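Local coordinates for L protein (CAS virus, PDB 5MV0) that carries an N-terminal endonuclease domain of the cap-snatching machinery, which cleaves capped host RNAs to prime viral transcription, at the interface of chains A and B and the interface of chains A and C. Numbering follows the deposited sequence. Chains: chain A/B/C, L protein.

Contacts 1 and 2 lie about 36 Å apart, measured between the centres of their C-alpha atoms, and share no residues. In contact 1 the loop of chain A just before helix 34-57 meets helix 4-20 and the C-terminal tail of chain B. In contact 2 the loop of chain A ahead of strand 89-93 meets the end of helix 110-122 of chain C. Contact 1 belongs to an interface without exact two-fold symmetry, contact 2 to a two-fold one that repeats it with the chains exchanged. Chain A thus joins two neighbours in the deposited assembly of four copies, which may reflect crystal packing of this L protein fragment.

Contact 1: the interface of chains A and B. Residues chain A 30-33; chain B 16, 20, 205-206.
B:Glu16 reaches A:Asp32 with its CG anti to the backbone N (chi1 -175°) and the rest of its chain extended, so that helix 4-20 of chain B delivers a carboxylate to the loop preceding helix 34-57 of chain A, in a contact between two copies of the cap-snatching domain that may be due to crystal packing. A:Asp32 keeps CG beside its own backbone N (chi1 -54°), which turns its carboxylate to the side where B:Glu16 arrives. The two side chains cross at about a right angle. B:Glu16 OE1 accepts a nearly straight hydrogen bond from the backbone N of A:Asp32 at 2.7 Å, through the syn lone pair facing its other oxygen. That other oxygen, OE2, lies 2.6 Å from A:Asp32 OD2. Two charged carboxylates would clash here; a shared proton could turn the pair into a hydrogen bond, but protons are not seen. The carboxylate planes stand 53° apart, so the groups meet twisted rather than flat. Apolar contacts flank the acidic pair. One helical turn beyond B:Glu16, B:Ile20 touches A:Asp33 CB with its terminal methyl CD1 at 4.0 Å. On the opposite flank, the tail residue B:Thr206 places its methyl CG2 4.0 Å from A:Val31 CA. The same residue stands nearly end-on before the carbonyl of A:Ile30, its CB 3.4 Å from A:Ile30 O. B:Glu16 OE1, besides accepting the backbone bond, rests 3.5 Å from A:Val31 CB.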
loop_
_atom_site.group_PDB
_atom_site.type_symbol
_atom_site.label_atom_id
_atom_site.label_comp_id
_atom_site.label_asym_id
_atom_site.label_seq_id
_atom_site.Cartn_x
_atom_site.Cartn_y
_atom_site.Cartn_z
ATOM N N ILE A 30 6.274 14.694 1.664
ATOM C CA ILE A 30 5.596 15.180 0.481
ATOM C C ILE A 30 5.050 13.963 -0.238
ATOM O O ILE A 30 5.813 13.067 -0.612
ATOM C CB ILE A 30 6.540 16.007 -0.396
ATOM C CG1 ILE A 30 7.146 17.119 0.460
ATOM C CG2 ILE A 30 5.806 16.616 -1.532
ATOM C CD1 ILE A 30 7.878 18.141 -0.299
ATOM N N VAL A 31 3.725 13.901 -0.368
ATOM C CA VAL A 31 3.027 12.802 -1.019
ATOM C C VAL A 31 2.006 13.421 -1.969
ATOM O O VAL A 31 1.779 14.633 -1.978
ATOM C CB VAL A 31 2.330 11.852 -0.014
ATOM C CG1 VAL A 31 3.356 11.125 0.887
ATOM C CG2 VAL A 31 1.312 12.645 0.844
ATOM N N ASP A 32 1.377 12.575 -2.759
ATOM C CA ASP A 32 0.411 13.034 -3.746
ATOM C C ASP A 32 -1.023 12.747 -3.345
ATOM O O ASP A 32 -1.948 13.195 -4.029
ATOM C CB ASP A 32 0.740 12.398 -5.104
ATOM C CG ASP A 32 2.173 12.671 -5.500
ATOM O OD1 ASP A 32 2.450 13.823 -5.885
ATOM O OD2 ASP A 32 3.029 11.772 -5.361
ATOM N N ASP A 33 -1.225 12.028 -2.253
ATOM C CA ASP A 33 -2.556 11.789 -1.711
ATOM C C ASP A 33 -3.021 13.029 -0.956
ATOM O O ASP A 33 -2.386 13.402 0.037
ATOM C CB ASP A 33 -2.487 10.584 -0.782
ATOM C CG ASP A 33 -3.759 10.351 0.030
ATOM O OD1 ASP A 33 -4.764 11.073 -0.102
ATOM O OD2 ASP A 33 -3.728 9.429 0.859
ATOM N N GLU B 16 3.632 4.279 -4.251
ATOM C CA GLU B 16 2.649 5.131 -3.588
ATOM C C GLU B 16 1.235 4.619 -3.818
ATOM O O GLU B 16 0.412 4.604 -2.891
ATOM C CB GLU B 16 2.768 6.584 -4.069
ATOM C CG GLU B 16 1.828 7.516 -3.304
ATOM C CD GLU B 16 2.007 8.992 -3.616
ATOM O OE1 GLU B 16 1.568 9.833 -2.795
ATOM O OE2 GLU B 16 2.575 9.320 -4.681
ATOM N N ILE B 20 -1.623 3.390 -1.033
ATOM C CA ILE B 20 -2.952 3.989 -0.917
ATOM C C ILE B 20 -4.044 2.927 -1.018
ATOM O O ILE B 20 -5.056 2.998 -0.312
ATOM C CB ILE B 20 -3.121 5.069 -2.002
ATOM C CG1 ILE B 20 -2.180 6.244 -1.748
ATOM C CG2 ILE B 20 -4.583 5.542 -2.091
ATOM C CD1 ILE B 20 -2.123 7.261 -2.909
ATOM N N GLY B 205 7.053 12.864 -7.450
ATOM C CA GLY B 205 6.803 11.698 -6.596
ATOM C C GLY B 205 6.898 12.042 -5.116
ATOM O O GLY B 205 6.852 13.208 -4.722
ATOM N N THR B 206 7.044 11.009 -4.286
ATOM C CA THR B 206 7.079 11.253 -2.843
ATOM C C THR B 206 8.504 11.515 -2.366
ATOM O O THR B 206 9.478 11.021 -2.937
ATOM C CB THR B 206 6.493 10.094 -2.027
ATOM O OG1 THR B 206 7.373 8.959 -2.060
ATOM C CG2 THR B 206 5.098 9.694 -2.529
#

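Contact 2: the interface of chains A and C. Residues chain A 69, 82-84; chain C 119-120, 122-123.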
loop_
_atom_site.group_PDB
_atom_site.type_symbol
_atom_site.label_atom_id
_atom_site.label_comp_id
_atom_site.label_asym_id
_atom_site.label_seq_id
_atom_site.Cartn_x
_atom_site.Cartn_y
_atom_site.Cartn_z
ATOM N N ASN A 69 13.514 11.619 30.662
ATOM C CA ASN A 69 14.421 10.701 31.351
ATOM C C ASN A 69 15.772 10.625 30.649
ATOM O O ASN A 69 16.819 10.585 31.303
ATOM C CB ASN A 69 13.795 9.310 31.453
ATOM C CG ASN A 69 12.829 9.192 32.626
ATOM O OD1 ASN A 69 13.149 9.602 33.734
ATOM N ND2 ASN A 69 11.643 8.661 32.375
ATOM N N PHE A 82 11.310 9.247 35.920
ATOM C CA PHE A 82 10.267 10.258 35.819
ATOM C C PHE A 82 9.157 9.818 34.864
ATOM O O PHE A 82 9.256 8.821 34.142
ATOM C CB PHE A 82 10.858 11.601 35.371
ATOM C CG PHE A 82 11.788 12.211 36.371
ATOM C CD1 PHE A 82 11.294 12.762 37.545
ATOM C CD2 PHE A 82 13.154 12.223 36.152
ATOM C CE1 PHE A 82 12.144 13.317 38.477
ATOM C CE2 PHE A 82 14.011 12.790 37.086
ATOM C CZ PHE A 82 13.502 13.332 38.247
ATOM N N GLN A 83 8.060 10.562 34.914
ATOM C CA GLN A 83 7.026 10.453 33.900
ATOM C C GLN A 83 7.636 10.565 32.506
ATOM O O GLN A 83 8.613 11.295 32.288
ATOM C CB GLN A 83 5.983 11.561 34.103
ATOM C CG GLN A 83 6.575 12.971 34.127
ATOM C CD GLN A 83 6.812 13.504 35.531
ATOM O OE1 GLN A 83 7.384 12.821 36.382
ATOM N NE2 GLN A 83 6.360 14.722 35.784
ATOM N N HIS A 84 7.057 9.828 31.557
ATOM C CA HIS A 84 7.468 9.954 30.161
ATOM C C HIS A 84 7.005 11.300 29.609
ATOM O O HIS A 84 5.808 11.611 29.633
ATOM C CB HIS A 84 6.894 8.826 29.307
ATOM C CG HIS A 84 7.113 9.037 27.840
ATOM N ND1 HIS A 84 8.338 8.842 27.237
ATOM C CD2 HIS A 84 6.282 9.480 26.868
ATOM C CE1 HIS A 84 8.241 9.120 25.948
ATOM N NE2 HIS A 84 7.006 9.515 25.701
ATOM N N SER C 119 7.468 4.873 33.761
ATOM C CA SER C 119 7.406 6.235 33.234
ATOM C C SER C 119 6.075 6.491 32.532
ATOM O O SER C 119 5.516 7.588 32.634
ATOM C CB SER C 119 8.573 6.499 32.272
ATOM O OG SER C 119 8.427 5.737 31.097
ATOM N N ASP C 120 5.543 5.491 31.833
ATOM C CA ASP C 120 4.252 5.672 31.168
ATOM C C ASP C 120 3.107 5.784 32.178
ATOM O O ASP C 120 2.186 6.597 32.000
ATOM C CB ASP C 120 3.994 4.525 30.187
ATOM C CG ASP C 120 4.775 4.680 28.874
ATOM O OD1 ASP C 120 5.473 5.708 28.680
ATOM O OD2 ASP C 120 4.657 3.780 28.018
ATOM N N LEU C 122 3.400 6.901 35.281
ATOM C CA LEU C 122 3.555 8.142 36.032
ATOM C C LEU C 122 2.966 9.340 35.305
ATOM O O LEU C 122 2.639 10.336 35.961
ATOM C CB LEU C 122 5.035 8.392 36.331
ATOM C CG LEU C 122 5.633 7.650 37.526
ATOM C CD1 LEU C 122 7.122 7.941 37.601
ATOM C CD2 LEU C 122 4.932 8.082 38.815
ATOM N N LYS C 123 2.834 9.273 33.970
ATOM C CA LYS C 123 2.218 10.376 33.232
ATOM C C LYS C 123 0.838 10.710 33.770
ATOM O O LYS C 123 0.427 11.878 33.753
ATOM C CB LYS C 123 2.055 10.028 31.747
ATOM C CG LYS C 123 3.319 9.774 30.967
ATOM C CD LYS C 123 3.050 9.881 29.431
ATOM C CE LYS C 123 2.028 8.877 28.944
ATOM N NZ LYS C 123 1.890 8.902 27.441
#
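A:His84 and A:Gln83 pack on the last turn of helix 110-122 of chain C, in a contact between two copies of the arenavirus cap-snatching domain. Hydrogen bonding across it runs from A:His84 N to the carbonyl O of C:Ser119, 2.9 Å long and 157° at the hydrogen; the donor sits well above the carbonyl plane, away from either lone pair. A second shell steadies the loop of chain A. The side-chain amide of A:Asn69 spans the backbone of A:Phe82: its OD1 takes the N-H of A:Phe82 in the carbonyl plane, 2.9 Å from A:Phe82 N. In the other direction its ND2 donates to A:Phe82 O at 3.0 Å, which also fixes the amide's rotation. Apolar packing follows on both sides of the backbone bond. A:Gln83 CA lies 3.8 Å from C:Leu122 CB, and the CD1 branch of that leucine reaches back toward the A:Phe82-A:Gln83 peptide. C:Lys123 runs alongside A:His84, pointing the same way, with its CD 4.0 Å from A:His84 CB and beside the CD2 edge of the ring. Its CG and CD, set by the first two torsions, pass the carbonyl O of A:His84, and the bend at chi3 turns CE and the amine beyond. Polar and charged groups meet off one ring face. A:His84 holds CG anti to the backbone N (chi1 171°), and C:Asp120 OD1 lies off that face near CG, 3.5 Å from A:His84 CB. Ring and carboxylate planes are 81° apart. OD1 of C:Asp120 is 4.5 Å from A:His84 ND1, beyond bonding distance, though the carboxylate might still stabilise a charged ring.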